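PDB 3CVO: class I SAM-dependent methyltransferase, which is of unconfirmed function but probably uses S-adenosylmethionine to methylate an as yet unidentified substrate, as expected of a Rossmann-fold class I methyltransferase. Local coordinates for residues Ser59-Lys68 / Ile84-Gly93; His162-Ala170 / Phe180-Ser191. All coordinates share one frame; numbering follows the deposited sequence. Where two conformers were deposited one is given.

Contact 1 of 2, residues Ser59-Lys68 / Ile84-Gly93. With SO4 (sulfate ion), chain E; EDO (1,2-ethanediol), chain M; EDO (1,2-ethanediol), chain I; EDO (1,2-ethanediol), chain P.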
loop_
_atom_site.group_PDB
_atom_site.type_symbol
_atom_site.label_atom_id
_atom_site.label_comp_id
_atom_site.label_asym_id
_atom_site.label_seq_id
_atom_site.Cartn_x
_atom_site.Cartn_y
_atom_site.Cartn_z
ATOM N N SER A 59 -10.215 -15.918 6.722
ATOM C CA SER A 59 -11.212 -15.025 6.112
ATOM C C SER A 59 -12.662 -15.563 6.187
ATOM O O SER A 59 -13.613 -14.782 6.126
ATOM C CB SER A 59 -10.854 -14.737 4.628
ATOM O OG SER A 59 -10.707 -15.936 3.892
ATOM N N ASP A 60 -12.820 -16.877 6.338
ATOM C CA ASP A 60 -14.143 -17.546 6.329
ATOM C C ASP A 60 -14.610 -17.635 7.779
ATOM O O ASP A 60 -14.120 -18.436 8.551
ATOM C CB ASP A 60 -14.025 -18.924 5.665
ATOM C CG ASP A 60 -15.348 -19.682 5.559
ATOM O OD1 ASP A 60 -16.272 -19.494 6.364
ATOM O OD2 ASP A 60 -15.444 -20.518 4.644
ATOM N N ARG A 61 -15.558 -16.785 8.138
ATOM C CA ARG A 61 -16.024 -16.713 9.511
ATOM C C ARG A 61 -16.578 -18.064 10.007
ATOM O O ARG A 61 -16.331 -18.483 11.151
ATOM C CB ARG A 61 -17.095 -15.639 9.664
ATOM C CG ARG A 61 -17.531 -15.469 11.103
ATOM C CD ARG A 61 -18.429 -14.265 11.339
ATOM N NE ARG A 61 -18.350 -13.845 12.736
ATOM C CZ ARG A 61 -18.907 -12.741 13.219
ATOM N NH1 ARG A 61 -19.596 -11.941 12.416
ATOM N NH2 ARG A 61 -18.765 -12.435 14.501
ATOM N N ALA A 62 -17.358 -18.714 9.153
ATOM C CA ALA A 62 -18.018 -19.983 9.526
ATOM C C ALA A 62 -17.006 -21.106 9.710
ATOM O O ALA A 62 -17.121 -21.926 10.624
ATOM C CB ALA A 62 -19.128 -20.353 8.524
ATOM N N TRP A 63 -15.970 -21.086 8.891
ATOM C CA TRP A 63 -14.872 -22.024 9.058
ATOM C C TRP A 63 -14.048 -21.701 10.302
ATOM O O TRP A 63 -13.697 -22.602 11.049
ATOM C CB TRP A 63 -14.005 -22.058 7.813
ATOM C CG TRP A 63 -12.861 -22.977 7.877
ATOM C CD1 TRP A 63 -11.556 -22.628 7.883
ATOM C CD2 TRP A 63 -12.893 -24.417 7.905
ATOM N NE1 TRP A 63 -10.771 -23.738 7.907
ATOM C CE2 TRP A 63 -11.563 -24.852 7.912
ATOM C CE3 TRP A 63 -13.914 -25.369 7.923
ATOM C CZ2 TRP A 63 -11.203 -26.213 7.983
ATOM C CZ3 TRP A 63 -13.561 -26.720 7.981
ATOM C CH2 TRP A 63 -12.211 -27.124 8.012
ATOM N N ALA A 64 -13.802 -20.422 10.577
ATOM C CA ALA A 64 -13.114 -20.062 11.812
ATOM C C ALA A 64 -13.878 -20.583 13.029
ATOM O O ALA A 64 -13.300 -21.098 13.966
ATOM C CB ALA A 64 -12.870 -18.513 11.930
ATOM N N ARG A 65 -15.196 -20.498 12.969
ATOM C CA ARG A 65 -16.056 -20.934 14.077
ATOM C C ARG A 65 -15.941 -22.449 14.252
ATOM O O ARG A 65 -15.804 -22.974 15.362
ATOM C CB ARG A 65 -17.500 -20.547 13.813
ATOM C CG ARG A 65 -18.409 -20.748 14.982
ATOM C CD ARG A 65 -19.839 -20.478 14.548
ATOM N NE ARG A 65 -20.028 -19.058 14.242
ATOM C CZ ARG A 65 -20.403 -18.566 13.062
ATOM N NH1 ARG A 65 -20.644 -19.363 12.033
ATOM N NH2 ARG A 65 -20.534 -17.250 12.914
HETATM N N MSE A 66 -15.916 -23.146 13.138
HETATM C CA MSE A 66 -15.673 -24.608 13.182
HETATM C C MSE A 66 -14.309 -24.977 13.766
HETATM O O MSE A 66 -14.216 -25.908 14.547
HETATM C CB MSE A 66 -15.843 -25.248 11.802
HETATM C CG MSE A 66 -17.287 -25.336 11.420
HETATM SE SE MSE A 66 -17.589 -26.055 9.614
HETATM C CE MSE A 66 -16.896 -27.847 9.929
HETATM N N MSE A 67 -13.259 -24.268 13.368
HETATM C CA MSE A 67 -11.897 -24.548 13.858
HETATM C C MSE A 67 -11.843 -24.322 15.372
HETATM O O MSE A 67 -11.231 -25.095 16.122
HETATM C CB MSE A 67 -10.872 -23.667 13.139
HETATM C CG MSE A 67 -10.685 -24.024 11.685
HETATM SE SE MSE A 67 -10.000 -25.800 11.405
HETATM C CE MSE A 67 -8.424 -25.741 12.585
ATOM N N LYS A 68 -12.531 -23.271 15.825
ATOM C CA LYS A 68 -12.557 -22.954 17.250
ATOM C C LYS A 68 -13.274 -24.055 18.027
ATOM O O LYS A 68 -12.855 -24.505 19.109
ATOM C CB LYS A 68 -13.212 -21.602 17.494
ATOM C CG LYS A 68 -12.341 -20.409 17.035
ATOM C CD LYS A 68 -13.030 -19.099 17.314
ATOM C CE LYS A 68 -12.171 -17.944 16.869
ATOM N NZ LYS A 68 -12.954 -16.671 16.845
ATOM N N ILE A 84 -7.217 -18.589 16.560
ATOM C CA ILE A 84 -7.830 -18.498 15.237
ATOM C C ILE A 84 -8.398 -17.095 15.117
ATOM O O ILE A 84 -9.215 -16.680 15.931
ATOM C CB ILE A 84 -9.005 -19.504 15.052
ATOM C CG1 ILE A 84 -8.556 -20.951 15.291
ATOM C CG2 ILE A 84 -9.662 -19.299 13.661
ATOM C CD1 ILE A 84 -7.469 -21.433 14.344
ATOM N N VAL A 85 -7.921 -16.356 14.121
ATOM C CA VAL A 85 -8.266 -14.925 13.969
ATOM C C VAL A 85 -9.056 -14.680 12.692
ATOM O O VAL A 85 -8.499 -14.575 11.623
ATOM C CB VAL A 85 -7.001 -14.011 14.006
ATOM C CG1 VAL A 85 -7.415 -12.515 13.988
ATOM C CG2 VAL A 85 -6.116 -14.296 15.217
ATOM N N TRP A 86 -10.381 -14.646 12.839
ATOM C CA TRP A 86 -11.282 -14.251 11.744
ATOM C C TRP A 86 -10.949 -12.800 11.387
ATOM O O TRP A 86 -10.973 -11.920 12.214
ATOM C CB TRP A 86 -12.766 -14.456 12.053
ATOM C CG TRP A 86 -13.564 -13.944 10.926
ATOM C CD1 TRP A 86 -13.471 -14.329 9.609
ATOM C CD2 TRP A 86 -14.480 -12.862 10.960
ATOM N NE1 TRP A 86 -14.296 -13.566 8.831
ATOM C CE2 TRP A 86 -14.937 -12.659 9.634
ATOM C CE3 TRP A 86 -14.944 -12.021 11.969
ATOM C CZ2 TRP A 86 -15.843 -11.678 9.317
ATOM C CZ3 TRP A 86 -15.865 -11.081 11.649
ATOM C CH2 TRP A 86 -16.326 -10.923 10.341
ATOM N N THR A 87 -10.569 -12.619 10.134
ATOM C CA THR A 87 -10.195 -11.329 9.572
ATOM C C THR A 87 -11.143 -11.018 8.423
ATOM O O THR A 87 -11.121 -11.649 7.405
ATOM C CB THR A 87 -8.716 -11.379 9.168
ATOM O OG1 THR A 87 -7.965 -11.855 10.302
ATOM C CG2 THR A 87 -8.187 -10.014 8.742
ATOM N N ASP A 88 -11.981 -10.031 8.680
ATOM C CA ASP A 88 -13.167 -9.638 7.888
ATOM C C ASP A 88 -12.760 -8.985 6.585
ATOM O O ASP A 88 -12.179 -7.862 6.566
ATOM C CB ASP A 88 -14.028 -8.676 8.707
ATOM C CG ASP A 88 -15.356 -8.367 8.073
ATOM O OD1 ASP A 88 -15.655 -8.884 7.001
ATOM O OD2 ASP A 88 -16.139 -7.620 8.701
ATOM N N ILE A 89 -13.002 -9.709 5.499
ATOM C CA ILE A 89 -12.774 -9.166 4.148
ATOM C C ILE A 89 -14.050 -9.175 3.344
ATOM O O ILE A 89 -14.042 -9.139 2.097
ATOM C CB ILE A 89 -11.652 -9.860 3.355
ATOM C CG1 ILE A 89 -11.968 -11.347 3.184
ATOM C CG2 ILE A 89 -10.267 -9.634 4.011
ATOM C CD1 ILE A 89 -10.973 -12.122 2.391
ATOM N N GLY A 90 -15.134 -9.180 4.102
ATOM C CA GLY A 90 -16.485 -9.254 3.579
ATOM C C GLY A 90 -16.987 -10.683 3.473
ATOM O O GLY A 90 -16.284 -11.636 3.772
ATOM N N PRO A 91 -18.223 -10.845 3.027
ATOM C CA PRO A 91 -18.730 -12.214 2.868
ATOM C C PRO A 91 -17.939 -13.039 1.875
ATOM O O PRO A 91 -17.483 -12.549 0.850
ATOM C CB PRO A 91 -20.169 -12.007 2.400
ATOM C CG PRO A 91 -20.592 -10.703 3.064
ATOM C CD PRO A 91 -19.301 -9.840 3.093
ATOM N N THR A 92 -17.807 -14.318 2.188
ATOM C CA THR A 92 -16.911 -15.187 1.474
ATOM C C THR A 92 -17.646 -16.394 0.928
ATOM O O THR A 92 -18.725 -16.751 1.389
ATOM C CB THR A 92 -15.745 -15.689 2.381
ATOM O OG1 THR A 92 -16.295 -16.257 3.573
ATOM C CG2 THR A 92 -14.722 -14.542 2.726
ATOM N N GLY A 93 -17.049 -16.987 -0.094
ATOM C CA GLY A 93 -17.549 -18.228 -0.677
ATOM C C GLY A 93 -16.475 -19.281 -0.561
ATOM O O GLY A 93 -15.871 -19.464 0.493
HETATM S S SO4 E . -21.503 -16.996 9.165
HETATM O O1 SO4 E . -22.613 -16.047 9.294
HETATM O O2 SO4 E . -21.083 -17.112 7.761
HETATM O O3 SO4 E . -21.951 -18.306 9.643
HETATM O O4 SO4 E . -20.395 -16.541 9.986
HETATM C C1 EDO M . -13.015 -7.833 12.042
HETATM O O1 EDO M . -13.966 -8.575 12.815
HETATM C C2 EDO M . -11.868 -8.749 11.608
HETATM O O2 EDO M . -10.937 -7.985 10.758
HETATM C C1 EDO I . -19.908 -15.133 16.127
HETATM O O1 EDO I . -19.365 -15.783 14.983
HETATM C C2 EDO I . -20.079 -16.209 17.170
HETATM O O2 EDO I . -19.155 -17.246 16.836
HETATM C C1 EDO P . -17.642 -24.359 4.819
HETATM O O1 EDO P . -16.677 -25.248 5.387
HETATM C C2 EDO P . -17.005 -22.991 4.637
HETATM O O2 EDO P . -17.707 -22.028 5.432
HETATM O O HOH W 1 -14.419 -12.229 5.642
HETATM O O HOH W 2 -16.877 -15.053 6.016
HETATM O O HOH W 3 -16.374 -18.888 2.835
HETATM O O HOH W 4 -11.549 -14.872 15.500
#

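Contact 2 of 2, residues His162-Ala170 / Phe180-Ser191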
loop_
_atom_site.group_PDB
_atom_site.type_symbol
_atom_site.label_atom_id
_atom_site.label_comp_id
_atom_site.label_asym_id
_atom_site.label_seq_id
_atom_site.Cartn_x
_atom_site.Cartn_y
_atom_site.Cartn_z
ATOM N N HIS A 162 5.690 -15.588 -8.861
ATOM C CA HIS A 162 7.126 -15.749 -8.769
ATOM C C HIS A 162 7.877 -14.415 -8.525
ATOM O O HIS A 162 9.089 -14.417 -8.340
ATOM C CB HIS A 162 7.624 -16.556 -9.940
ATOM C CG HIS A 162 7.223 -17.999 -9.858
ATOM N ND1 HIS A 162 5.998 -18.462 -10.301
ATOM C CD2 HIS A 162 7.869 -19.076 -9.354
ATOM C CE1 HIS A 162 5.912 -19.762 -10.081
ATOM N NE2 HIS A 162 7.035 -20.159 -9.512
ATOM N N GLN A 163 7.078 -13.328 -8.443
ATOM C CA GLN A 163 7.469 -11.899 -8.062
ATOM C C GLN A 163 7.801 -11.834 -6.521
ATOM O O GLN A 163 8.333 -10.887 -5.945
ATOM C CB GLN A 163 6.315 -10.911 -8.380
ATOM C CG GLN A 163 5.253 -10.745 -7.272
ATOM C CD GLN A 163 4.030 -9.860 -7.646
ATOM O OE1 GLN A 163 3.990 -8.652 -7.351
ATOM N NE2 GLN A 163 3.037 -10.471 -8.281
ATOM N N VAL A 164 7.448 -12.932 -5.899
ATOM C CA VAL A 164 7.795 -13.273 -4.515
ATOM C C VAL A 164 9.333 -13.368 -4.370
ATOM O O VAL A 164 9.909 -12.974 -3.366
ATOM C CB VAL A 164 7.105 -14.679 -4.178
ATOM C CG1 VAL A 164 7.527 -15.246 -2.877
ATOM C CG2 VAL A 164 5.563 -14.527 -4.245
ATOM N N GLU A 165 9.989 -13.928 -5.375
ATOM C CA GLU A 165 11.395 -14.316 -5.218
ATOM C C GLU A 165 12.289 -13.073 -5.134
ATOM O O GLU A 165 13.381 -13.088 -4.540
ATOM C CB GLU A 165 11.820 -15.278 -6.331
ATOM C CG GLU A 165 11.039 -16.532 -6.255
ATOM C CD GLU A 165 11.405 -17.571 -7.299
ATOM O OE1 GLU A 165 12.474 -17.469 -7.904
ATOM O OE2 GLU A 165 10.602 -18.501 -7.495
ATOM N N GLU A 166 11.781 -11.978 -5.671
ATOM C CA GLU A 166 12.557 -10.725 -5.640
ATOM C C GLU A 166 12.911 -10.375 -4.204
ATOM O O GLU A 166 14.015 -9.866 -3.894
ATOM C CB GLU A 166 11.800 -9.551 -6.246
ATOM C CG GLU A 166 12.629 -8.282 -6.138
ATOM C CD GLU A 166 12.013 -7.027 -6.722
ATOM O OE1 GLU A 166 10.862 -7.082 -7.214
ATOM O OE2 GLU A 166 12.720 -5.974 -6.662
ATOM N N PHE A 167 11.971 -10.653 -3.311
ATOM C CA PHE A 167 12.135 -10.298 -1.893
ATOM C C PHE A 167 12.384 -11.463 -0.938
ATOM O O PHE A 167 12.978 -11.277 0.128
ATOM C CB PHE A 167 10.954 -9.470 -1.428
ATOM C CG PHE A 167 10.840 -8.161 -2.155
ATOM C CD1 PHE A 167 11.773 -7.151 -1.936
ATOM C CD2 PHE A 167 9.833 -7.951 -3.060
ATOM C CE1 PHE A 167 11.712 -5.950 -2.620
ATOM C CE2 PHE A 167 9.723 -6.749 -3.724
ATOM C CZ PHE A 167 10.662 -5.728 -3.503
ATOM N N LEU A 168 11.922 -12.654 -1.303
ATOM C CA LEU A 168 12.016 -13.831 -0.437
ATOM C C LEU A 168 13.220 -14.697 -0.794
ATOM O O LEU A 168 13.649 -15.583 -0.039
ATOM C CB LEU A 168 10.694 -14.656 -0.477
ATOM C CG LEU A 168 9.673 -14.112 0.526
ATOM C CD1 LEU A 168 9.087 -12.744 0.101
ATOM C CD2 LEU A 168 8.529 -15.154 0.699
ATOM N N GLY A 169 13.750 -14.394 -1.965
ATOM C CA GLY A 169 14.798 -15.168 -2.586
ATOM C C GLY A 169 14.334 -16.454 -3.262
ATOM O O GLY A 169 13.165 -16.672 -3.442
ATOM N N ALA A 170 15.292 -17.307 -3.595
ATOM C CA ALA A 170 15.021 -18.577 -4.309
ATOM C C ALA A 170 14.421 -19.597 -3.354
ATOM O O ALA A 170 14.945 -19.804 -2.262
ATOM C CB ALA A 170 16.308 -19.141 -4.960
ATOM N N PHE A 180 11.081 -20.970 1.802
ATOM C CA PHE A 180 11.940 -19.793 1.714
ATOM C C PHE A 180 12.629 -19.477 3.032
ATOM O O PHE A 180 12.052 -19.605 4.108
ATOM C CB PHE A 180 11.127 -18.558 1.357
ATOM C CG PHE A 180 10.454 -18.601 0.014
ATOM C CD1 PHE A 180 9.143 -19.083 -0.118
ATOM C CD2 PHE A 180 11.111 -18.107 -1.102
ATOM C CE1 PHE A 180 8.522 -19.069 -1.360
ATOM C CE2 PHE A 180 10.504 -18.077 -2.323
ATOM C CZ PHE A 180 9.212 -18.555 -2.463
ATOM N N GLN A 181 13.895 -19.091 2.933
ATOM C CA GLN A 181 14.605 -18.539 4.049
ATOM C C GLN A 181 14.570 -17.006 3.892
ATOM O O GLN A 181 15.290 -16.448 3.088
ATOM C CB GLN A 181 16.048 -19.044 4.073
ATOM C CG GLN A 181 16.643 -18.900 5.460
ATOM C CD GLN A 181 15.801 -19.611 6.528
ATOM O OE1 GLN A 181 15.225 -20.686 6.272
ATOM N NE2 GLN A 181 15.703 -19.001 7.722
ATOM N N VAL A 182 13.722 -16.361 4.671
ATOM C CA VAL A 182 13.414 -14.930 4.506
ATOM C C VAL A 182 14.165 -14.067 5.490
ATOM O O VAL A 182 14.192 -14.322 6.694
ATOM C CB VAL A 182 11.874 -14.674 4.625
ATOM C CG1 VAL A 182 11.516 -13.216 4.199
ATOM C CG2 VAL A 182 11.121 -15.647 3.780
ATOM N N GLU A 183 14.780 -13.020 4.963
ATOM C CA GLU A 183 15.536 -12.095 5.770
ATOM C C GLU A 183 14.859 -10.748 5.720
ATOM O O GLU A 183 14.184 -10.417 4.728
ATOM C CB GLU A 183 16.924 -11.927 5.200
ATOM C CG GLU A 183 17.617 -13.209 4.853
ATOM C CD GLU A 183 18.776 -13.482 5.743
ATOM O OE1 GLU A 183 19.198 -12.544 6.447
ATOM O OE2 GLU A 183 19.276 -14.626 5.742
ATOM N N PRO A 184 15.038 -9.935 6.760
ATOM C CA PRO A 184 14.238 -8.684 6.719
ATOM C C PRO A 184 14.632 -7.788 5.544
ATOM O O PRO A 184 15.818 -7.653 5.270
ATOM C CB PRO A 184 14.561 -8.033 8.058
ATOM C CG PRO A 184 14.882 -9.223 8.955
ATOM C CD PRO A 184 15.677 -10.150 8.070
ATOM N N GLN A 185 13.609 -7.252 4.858
ATOM C CA GLN A 185 13.755 -6.406 3.642
ATOM C C GLN A 185 13.171 -4.996 3.849
ATOM O O GLN A 185 12.046 -4.871 4.334
ATOM C CB GLN A 185 12.977 -7.026 2.474
ATOM C CG GLN A 185 13.423 -8.413 2.086
ATOM C CD GLN A 185 14.788 -8.346 1.499
ATOM O OE1 GLN A 185 15.073 -7.405 0.762
ATOM N NE2 GLN A 185 15.660 -9.311 1.834
ATOM N N PRO A 186 13.909 -3.951 3.447
ATOM C CA PRO A 186 13.307 -2.607 3.383
ATOM C C PRO A 186 12.304 -2.558 2.238
ATOM O O PRO A 186 12.408 -3.338 1.303
ATOM C CB PRO A 186 14.494 -1.687 3.082
ATOM C CG PRO A 186 15.653 -2.539 2.918
ATOM C CD PRO A 186 15.355 -3.934 3.196
ATOM N N ILE A 187 11.324 -1.674 2.336
ATOM C CA ILE A 187 10.341 -1.538 1.257
ATOM C C ILE A 187 10.867 -0.538 0.214
ATOM O O ILE A 187 11.017 0.634 0.532
ATOM C CB ILE A 187 8.988 -1.008 1.820
ATOM C CG1 ILE A 187 8.373 -1.987 2.835
ATOM C CG2 ILE A 187 7.965 -0.795 0.718
ATOM C CD1 ILE A 187 7.296 -1.333 3.714
ATOM N N PRO A 188 11.128 -0.968 -1.041
ATOM C CA PRO A 188 11.534 0.018 -2.075
ATOM C C PRO A 188 10.382 0.964 -2.465
ATOM O O PRO A 188 9.304 0.508 -2.769
ATOM C CB PRO A 188 11.934 -0.879 -3.263
ATOM C CG PRO A 188 12.047 -2.285 -2.703
ATOM C CD PRO A 188 11.051 -2.334 -1.587
ATOM N N PRO A 189 10.585 2.272 -2.430
ATOM C CA PRO A 189 9.432 3.151 -2.669
ATOM C C PRO A 189 8.803 2.985 -4.054
ATOM O O PRO A 189 7.596 3.196 -4.235
ATOM C CB PRO A 189 10.027 4.552 -2.513
ATOM C CG PRO A 189 11.265 4.387 -1.794
ATOM C CD PRO A 189 11.781 3.016 -1.985
ATOM N N GLY A 190 9.621 2.583 -5.009
ATOM C CA GLY A 190 9.174 2.430 -6.387
ATOM C C GLY A 190 8.302 1.197 -6.565
ATOM O O GLY A 190 7.686 1.001 -7.625
ATOM N N SER A 191 8.238 0.401 -5.502
ATOM C CA SER A 191 7.499 -0.890 -5.494
ATOM C C SER A 191 6.131 -0.764 -4.904
ATOM O O SER A 191 5.375 -1.724 -4.844
ATOM C CB SER A 191 8.242 -1.955 -4.687
ATOM O OG SER A 191 9.391 -2.328 -5.440
HETATM O O HOH W 5 9.654 -4.706 -7.012
HETATM O O HOH W 6 14.691 -12.293 2.096
HETATM O O HOH W 7 14.670 -18.095 0.138
#

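Contact 1 of 2, residues Ser59-Lys68 / Ile84-Gly93
The indole of W86 carries R61, in one of its two deposited conformers, on one face: CB of R61 sits over the five-membered ring, 3.7 Å from its centroid, and the guanidinium continues over the six-membered ring with its plane only 10° from the indole plane. D88 N lies over the opposite face, toward the rim. At the edge, in the ring plane, W86 NE1 donates to S59 O (3.0 Å); seen from the carbonyl the donor stands above the C=O plane. R61 can follow the ring because its CG is anti to the backbone N (chi1 -176°) and the chain stays extended as far as NE.

Further along, A64 CB rests on I84 CG2 (3.7 Å), and the aliphatic part of K68 slides past I84 in the opposite direction. The motif is the right-handed beta-alpha-beta unit of the Rossmann fold, made of strand 53-58, helix 61-73 and strand 81-86. Within it the axes of 61-68 and 84-86 run nearly antiparallel, at 160°, and approach to 8.4 Å. D60 is the N-cap of the helix, its OD1 accepting from W63 N at 3.0 Å.

Water supplies most of the remaining polar links. One molecule accepts a hydrogen bond from I89 N and donates to S59 O and G90 O; a second joins R61 N to T92 OG1; another lies between K68 NZ, I84 O and W86 N. R65 binds a sulfate, probably from the crystallisation liquor, through NH1 and NH2. S59 O therefore accepts from the indole and from water together, while the pi face of W86 would be expected to stabilise the positive charge of R61, and the sulfate that of R65.

Contact 2 of 2, residues His162-Ala170 / Phe180-Ser191
F180 and L168 meet because chi1 of F180 (-63°) sets its CG anti to the carbonyl carbon, turning the ring toward the short helix 165-168, while chi1 of L168 (-85°) brings CG and CD2 to face F180 and V182. The two side chains cross at about a right angle. L168 CD2 stands over one face of the F180 ring in a CH-pi contact, 4.1 Å from the centroid, and L168 CB touches the rim at CD2 (3.5 Å). In the plane of the same ring, at its edge, lies G169 O, 3.2 Å from F180 CE2; V164 CG1 reaches CZ obliquely. L168 CG also packs on V182 CG2 (3.9 Å), one strand position beyond Q181.

Here a helical turn covers the antiparallel margin of the Rossmann-like sheet: strand 177-182 runs against strand 148-152, whose L150 touches L168, F180 and V182, and Y155 meets the F180 ring edge-to-face. G169, with positive phi (78°), ends the helix and lets the chain turn away toward strand 172-174.

Farther out, F167 covers the segment that follows the strand. P188 comes at the edge of the F167 ring, CG to CE1 3.7 Å, and S191 OG lies near the ring plane too, whereas CG of E166 from its own helix sits over a face. Q185, bent at chi2, lays CG beside F167 O.

No direct hydrogen bond crosses between the segments, so water carries the polar links. One molecule lies beside F167 O and accepts from E183 N; another accepts from Q181 N and lies close to L168 O. A third, held by E166 OE1 at 2.7 Å, accepts from S191 OG at 2.9 Å.

In the fold
Contact 1 and contact 2 illustrate how one Rossmann-type sheet is covered toward its two sides. They lie on opposite sides of the chain's centre, 28 Å apart between centres and about 18 Å between nearest atoms, and follow one another in sequence. Contact 1 belongs to the five parallel strands, at the outermost one, 81-86; contact 2 lies at the antiparallel strand 177-182, next to the last. Contact 1 begins just after strand 53-58, whose C-terminal end in class I methyltransferases commonly borders the cofactor pocket; the groups bound at contact 1 are a sulfate and ethanediols, probably from the crystallisation liquor. Contact 2 instead continues into the subunit interface, where I187 packs on I187 of the second subunit.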